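Local coordinates for beta-glucosidase (Saccharopolyspora erythraea D, PDB 5M6G), which probably hydrolyses terminal, non-reducing beta-D-glucosyl residues to release beta-D-glucose, as a metal-binding member of glycosyl hydrolase family 3, at residues P123-N135 with T165-A179. Residues are numbered along the deposited sequence; the frame is centred on the assembly and turned at random.
With MG (magnesium ion), chain F; MG (magnesium ion), chain E; SOR (sorbitol), chain L.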
loop_
_atom_site.group_PDB
_atom_site.type_symbol
_atom_site.label_atom_id
_atom_site.label_comp_id
_atom_site.label_asym_id
_atom_site.label_seq_id
_atom_site.Cartn_x
_atom_site.Cartn_y
_atom_site.Cartn_z
ATOM N N PRO A 123 17.011 -13.935 -15.580
ATOM C CA PRO A 123 17.098 -13.399 -14.223
ATOM C C PRO A 123 15.736 -13.401 -13.552
ATOM O O PRO A 123 14.682 -13.328 -14.201
ATOM C CB PRO A 123 17.634 -11.976 -14.428
ATOM C CG PRO A 123 17.231 -11.623 -15.816
ATOM C CD PRO A 123 17.191 -12.896 -16.608
ATOM N N LEU A 124 15.781 -13.541 -12.233
ATOM C CA LEU A 124 14.585 -13.475 -11.410
ATOM C C LEU A 124 14.090 -12.037 -11.306
ATOM O O LEU A 124 14.875 -11.085 -11.350
ATOM C CB LEU A 124 14.911 -14.004 -10.017
ATOM C CG LEU A 124 13.824 -14.568 -9.129
ATOM C CD1 LEU A 124 13.278 -15.837 -9.743
ATOM C CD2 LEU A 124 14.450 -14.853 -7.776
ATOM N N ILE A 125 12.776 -11.878 -11.152
ATOM C CA ILE A 125 12.189 -10.609 -10.725
ATOM C C ILE A 125 11.637 -10.822 -9.321
ATOM O O ILE A 125 11.013 -11.854 -9.037
ATOM C CB ILE A 125 11.116 -10.105 -11.719
ATOM C CG1 ILE A 125 10.739 -8.643 -11.448
ATOM C CG2 ILE A 125 9.863 -10.991 -11.720
ATOM C CD1 ILE A 125 9.809 -8.056 -12.507
ATOM N N TYR A 126 11.935 -9.894 -8.418
ATOM C CA TYR A 126 11.559 -10.029 -7.018
ATOM C C TYR A 126 10.527 -8.961 -6.680
ATOM O O TYR A 126 10.734 -7.786 -6.985
ATOM C CB TYR A 126 12.786 -9.896 -6.105
ATOM C CG TYR A 126 12.617 -10.526 -4.739
ATOM C CD1 TYR A 126 11.775 -9.954 -3.780
ATOM C CD2 TYR A 126 13.295 -11.698 -4.406
ATOM C CE1 TYR A 126 11.623 -10.530 -2.530
ATOM C CE2 TYR A 126 13.145 -12.283 -3.157
ATOM C CZ TYR A 126 12.309 -11.693 -2.221
ATOM O OH TYR A 126 12.157 -12.279 -0.984
ATOM N N GLY A 127 9.416 -9.375 -6.068
ATOM C CA GLY A 127 8.357 -8.452 -5.683
ATOM C C GLY A 127 8.179 -8.313 -4.183
ATOM O O GLY A 127 8.557 -9.209 -3.422
ATOM N N VAL A 128 7.608 -7.193 -3.738
ATOM C CA VAL A 128 7.434 -6.932 -2.316
ATOM C C VAL A 128 6.324 -5.903 -2.175
ATOM O O VAL A 128 6.063 -5.125 -3.092
ATOM C CB VAL A 128 8.759 -6.427 -1.686
ATOM C CG1 VAL A 128 9.065 -5.001 -2.132
ATOM C CG2 VAL A 128 8.703 -6.502 -0.176
ATOM N N ASP A 129 5.688 -5.871 -1.007
ATOM C CA ASP A 129 4.781 -4.768 -0.670
ATOM C C ASP A 129 5.612 -3.614 -0.124
ATOM O O ASP A 129 5.984 -3.599 1.051
ATOM C CB ASP A 129 3.728 -5.193 0.347
ATOM C CG ASP A 129 2.794 -6.259 -0.188
ATOM O OD1 ASP A 129 1.871 -5.915 -0.966
ATOM O OD2 ASP A 129 2.984 -7.437 0.179
ATOM N N ALA A 130 5.942 -2.658 -0.985
ATOM C CA ALA A 130 6.500 -1.383 -0.551
ATOM C C ALA A 130 5.394 -0.358 -0.775
ATOM O O ALA A 130 5.384 0.359 -1.776
ATOM C CB ALA A 130 7.793 -1.027 -1.307
ATOM N N VAL A 131 4.444 -0.308 0.173
ATOM C CA VAL A 131 3.199 0.442 -0.008
ATOM C C VAL A 131 3.156 1.773 0.752
ATOM O O VAL A 131 2.229 2.568 0.527
ATOM C CB VAL A 131 1.977 -0.418 0.384
ATOM C CG1 VAL A 131 1.889 -1.628 -0.516
ATOM C CG2 VAL A 131 2.073 -0.851 1.844
ATOM N N HIS A 132 4.102 2.032 1.661
ATOM C CA HIS A 132 4.259 3.383 2.206
ATOM C C HIS A 132 5.727 3.499 2.624
ATOM O O HIS A 132 6.089 3.639 3.791
ATOM C CB HIS A 132 3.278 3.723 3.336
ATOM C CG HIS A 132 3.351 2.835 4.549
ATOM N ND1 HIS A 132 3.137 3.315 5.827
ATOM C CD2 HIS A 132 3.558 1.504 4.680
ATOM C CE1 HIS A 132 3.209 2.318 6.690
ATOM N NE2 HIS A 132 3.477 1.209 6.021
ATOM N N GLY A 133 6.590 3.468 1.609
ATOM C CA GLY A 133 7.999 3.205 1.807
ATOM C C GLY A 133 8.285 1.724 1.656
ATOM O O GLY A 133 7.397 0.910 1.388
ATOM N N HIS A 134 9.564 1.370 1.820
ATOM C CA HIS A 134 10.005 -0.028 1.792
ATOM C C HIS A 134 9.725 -0.649 3.167
ATOM O O HIS A 134 10.621 -0.956 3.954
ATOM C CB HIS A 134 11.478 -0.091 1.399
ATOM C CG HIS A 134 11.930 -1.432 0.914
ATOM N ND1 HIS A 134 11.119 -2.542 0.939
ATOM C CD2 HIS A 134 13.117 -1.841 0.406
ATOM C CE1 HIS A 134 11.782 -3.578 0.450
ATOM N NE2 HIS A 134 12.998 -3.178 0.120
ATOM N N ASN A 135 8.426 -0.840 3.449
ATOM C CA ASN A 135 7.939 -0.974 4.821
ATOM C C ASN A 135 8.276 -2.299 5.500
ATOM O O ASN A 135 8.122 -2.389 6.721
ATOM C CB ASN A 135 6.424 -0.758 4.864
ATOM C CG ASN A 135 5.693 -1.479 3.733
ATOM O OD1 ASN A 135 5.378 -0.877 2.711
ATOM N ND2 ASN A 135 5.423 -2.769 3.916
ATOM N N THR A 165 10.734 6.045 -2.434
ATOM C CA THR A 165 10.474 4.637 -2.151
ATOM C C THR A 165 11.250 3.744 -3.112
ATOM O O THR A 165 11.896 2.774 -2.696
ATOM C CB THR A 165 8.971 4.356 -2.245
ATOM O OG1 THR A 165 8.289 5.098 -1.224
ATOM C CG2 THR A 165 8.687 2.882 -2.057
ATOM N N ALA A 166 11.216 4.080 -4.400
ATOM C CA ALA A 166 11.888 3.249 -5.395
ATOM C C ALA A 166 13.389 3.174 -5.122
ATOM O O ALA A 166 14.001 2.109 -5.263
ATOM C CB ALA A 166 11.610 3.788 -6.798
ATOM N N GLU A 167 13.992 4.291 -4.702
ATOM C CA GLU A 167 15.409 4.261 -4.352
ATOM C C GLU A 167 15.679 3.288 -3.218
ATOM O O GLU A 167 16.648 2.519 -3.274
ATOM C CB GLU A 167 15.895 5.653 -3.968
ATOM C CG GLU A 167 16.271 6.521 -5.137
ATOM C CD GLU A 167 16.879 7.821 -4.676
ATOM O OE1 GLU A 167 16.361 8.392 -3.691
ATOM O OE2 GLU A 167 17.881 8.254 -5.272
ATOM N N GLU A 168 14.834 3.303 -2.175
ATOM C CA GLU A 168 15.109 2.450 -1.024
ATOM C C GLU A 168 14.860 0.986 -1.353
ATOM O O GLU A 168 15.533 0.105 -0.801
ATOM C CB GLU A 168 14.281 2.912 0.184
ATOM C CG GLU A 168 14.600 4.353 0.539
ATOM C CD GLU A 168 14.205 4.741 1.955
ATOM O OE1 GLU A 168 13.792 3.864 2.741
ATOM O OE2 GLU A 168 14.324 5.933 2.274
ATOM N N VAL A 169 13.921 0.717 -2.261
ATOM C CA VAL A 169 13.674 -0.650 -2.709
ATOM C C VAL A 169 14.816 -1.119 -3.602
ATOM O O VAL A 169 15.341 -2.224 -3.437
ATOM C CB VAL A 169 12.305 -0.739 -3.418
ATOM C CG1 VAL A 169 12.132 -2.097 -4.126
ATOM C CG2 VAL A 169 11.188 -0.501 -2.415
ATOM N N ALA A 170 15.231 -0.277 -4.546
ATOM C CA ALA A 170 16.286 -0.674 -5.474
ATOM C C ALA A 170 17.605 -0.910 -4.750
ATOM O O ALA A 170 18.430 -1.707 -5.213
ATOM C CB ALA A 170 16.453 0.381 -6.568
ATOM N N ALA A 171 17.806 -0.238 -3.610
ATOM C CA ALA A 171 18.982 -0.478 -2.780
ATOM C C ALA A 171 19.050 -1.923 -2.313
ATOM O O ALA A 171 20.145 -2.458 -2.110
ATOM C CB ALA A 171 18.969 0.458 -1.569
ATOM N N THR A 172 17.901 -2.569 -2.141
ATOM C CA THR A 172 17.858 -3.965 -1.744
ATOM C C THR A 172 17.786 -4.901 -2.942
ATOM O O THR A 172 17.686 -6.118 -2.755
ATOM C CB THR A 172 16.663 -4.226 -0.810
ATOM O OG1 THR A 172 15.429 -4.069 -1.522
ATOM C CG2 THR A 172 16.672 -3.262 0.380
ATOM N N GLY A 173 17.824 -4.370 -4.165
ATOM C CA GLY A 173 17.761 -5.178 -5.364
ATOM C C GLY A 173 16.354 -5.440 -5.866
ATOM O O GLY A 173 16.157 -5.601 -7.074
ATOM N N ILE A 174 15.373 -5.471 -4.961
ATOM C CA ILE A 174 14.006 -5.818 -5.326
ATOM C C ILE A 174 13.521 -4.906 -6.444
ATOM O O ILE A 174 13.793 -3.699 -6.454
ATOM C CB ILE A 174 13.117 -5.746 -4.071
ATOM C CG1 ILE A 174 13.563 -6.824 -3.073
ATOM C CG2 ILE A 174 11.635 -5.877 -4.437
ATOM C CD1 ILE A 174 12.858 -6.774 -1.709
ATOM N N ASP A 175 12.824 -5.496 -7.416
ATOM C CA ASP A 175 12.566 -4.866 -8.697
ATOM C C ASP A 175 11.166 -4.317 -8.839
ATOM O O ASP A 175 10.888 -3.655 -9.839
ATOM C CB ASP A 175 12.788 -5.888 -9.818
ATOM C CG ASP A 175 14.091 -6.606 -9.659
ATOM O OD1 ASP A 175 15.123 -5.926 -9.821
ATOM O OD2 ASP A 175 14.079 -7.807 -9.322
ATOM N N TRP A 176 10.292 -4.578 -7.877
ATOM C CA TRP A 176 8.859 -4.581 -8.152
ATOM C C TRP A 176 8.128 -4.416 -6.834
ATOM O O TRP A 176 8.301 -5.240 -5.931
ATOM C CB TRP A 176 8.496 -5.907 -8.847
ATOM C CG TRP A 176 7.056 -6.157 -9.201
ATOM C CD1 TRP A 176 5.999 -5.279 -9.148
ATOM C CD2 TRP A 176 6.521 -7.406 -9.665
ATOM N NE1 TRP A 176 4.838 -5.916 -9.568
ATOM C CE2 TRP A 176 5.134 -7.221 -9.879
ATOM C CE3 TRP A 176 7.086 -8.667 -9.922
ATOM C CZ2 TRP A 176 4.308 -8.249 -10.347
ATOM C CZ3 TRP A 176 6.265 -9.688 -10.387
ATOM C CH2 TRP A 176 4.890 -9.471 -10.597
ATOM N N SER A 177 7.353 -3.340 -6.704
ATOM C CA SER A 177 6.518 -3.128 -5.532
ATOM C C SER A 177 5.058 -3.340 -5.893
ATOM O O SER A 177 4.614 -2.943 -6.975
ATOM C CB SER A 177 6.686 -1.723 -4.950
ATOM O OG SER A 177 5.820 -1.550 -3.837
ATOM N N PHE A 178 4.314 -3.963 -4.979
ATOM C CA PHE A 178 2.871 -4.145 -5.137
ATOM C C PHE A 178 2.177 -2.871 -4.651
ATOM O O PHE A 178 1.513 -2.833 -3.617
ATOM C CB PHE A 178 2.412 -5.386 -4.383
ATOM C CG PHE A 178 3.193 -6.646 -4.747
ATOM C CD1 PHE A 178 3.443 -6.970 -6.072
ATOM C CD2 PHE A 178 3.675 -7.494 -3.756
ATOM C CE1 PHE A 178 4.160 -8.128 -6.403
ATOM C CE2 PHE A 178 4.385 -8.645 -4.073
ATOM C CZ PHE A 178 4.635 -8.964 -5.402
ATOM N N ALA A 179 2.372 -1.807 -5.425
ATOM C CA ALA A 179 1.905 -0.465 -5.090
ATOM C C ALA A 179 1.859 0.358 -6.374
ATOM O O ALA A 179 2.707 0.174 -7.256
ATOM C CB ALA A 179 2.839 0.199 -4.048
HETATM MG MG MG F . 16.604 -4.695 -8.854
HETATM MG MG MG E . 16.464 10.127 -2.814
HETATM C C1 SOR L . -2.126 -7.206 -1.685
HETATM C C2 SOR L . -0.717 -7.595 -1.274
HETATM C C3 SOR L . -0.727 -9.041 -0.787
HETATM C C4 SOR L . 0.559 -9.377 -0.036
HETATM C C5 SOR L . 0.398 -10.557 0.927
HETATM C C6 SOR L . 1.601 -10.570 1.866
HETATM O O1 SOR L . -2.294 -5.811 -1.620
HETATM O O2 SOR L . 0.159 -7.454 -2.378
HETATM O O3 SOR L . -0.858 -9.881 -1.904
HETATM O O4 SOR L . 1.592 -9.657 -0.959
HETATM O O5 SOR L . -0.810 -10.478 1.673
HETATM O O6 SOR L . 1.331 -11.359 3.005
HETATM O O HOH W 1 11.148 3.604 2.340
HETATM O O HOH W 2 17.182 11.201 -4.717
HETATM O O HOH W 3 18.247 10.192 -2.061
HETATM O O HOH W 4 15.854 12.067 -2.213
HETATM O O HOH W 5 14.444 10.406 -3.717
HETATM O O HOH W 6 17.865 -6.227 -9.770
#
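The His-134 imidazole takes Val-169 CG2 over one face, 3.7 Å from the ring centroid and 20° off its normal, which qualifies as CH-pi, while Glu-168 O, Thr-172 OG1 and Ile-174 CD1 line its edge. The Phe-178 ring has Val-128 N over a face and Asp-129 OD1 at its edge; its own CE1 sits over one face of the Trp-176 indole, displaced toward the rim, and Trp-176 CE3 meets Ile-125 CD1 at 3.8 Å. These groups belong to a beta-alpha-beta crossover of the TIM-barrel-like N-terminal domain: strand 125-128 leads through helix 155-170, against which His-134 lies through Val-169, to parallel strand 176-177, pairing Gly-127 with Trp-176. A hydrogen bond from Phe-178 N to Val-128 O (2.8 Å) extends the pairing to where Asp-129 accepts sorbitol O2 on OD1 and O4 on OD2. A CB on Gly-127 would come too close to Phe-178 CZ, consistent with glycine at this position. His-134 CG stands anti to the backbone N (chi1 -161°), directing NE2 to Thr-172 OG1 at 3.1 Å, close to the ring plane. An alanine here is likely to leave Thr-172 OG1 without this donor and open a gap beside Val-169 CG2. Asp-175 OD1 binds magnesium with Gly-173 O, whereas OD2, also bonded to Tyr-108 OH, receives Tyr-126 N on its anti lone pair. Ser-177 OG donates to Ala-130 O at 2.8 Å, from 47° above the carbonyl plane.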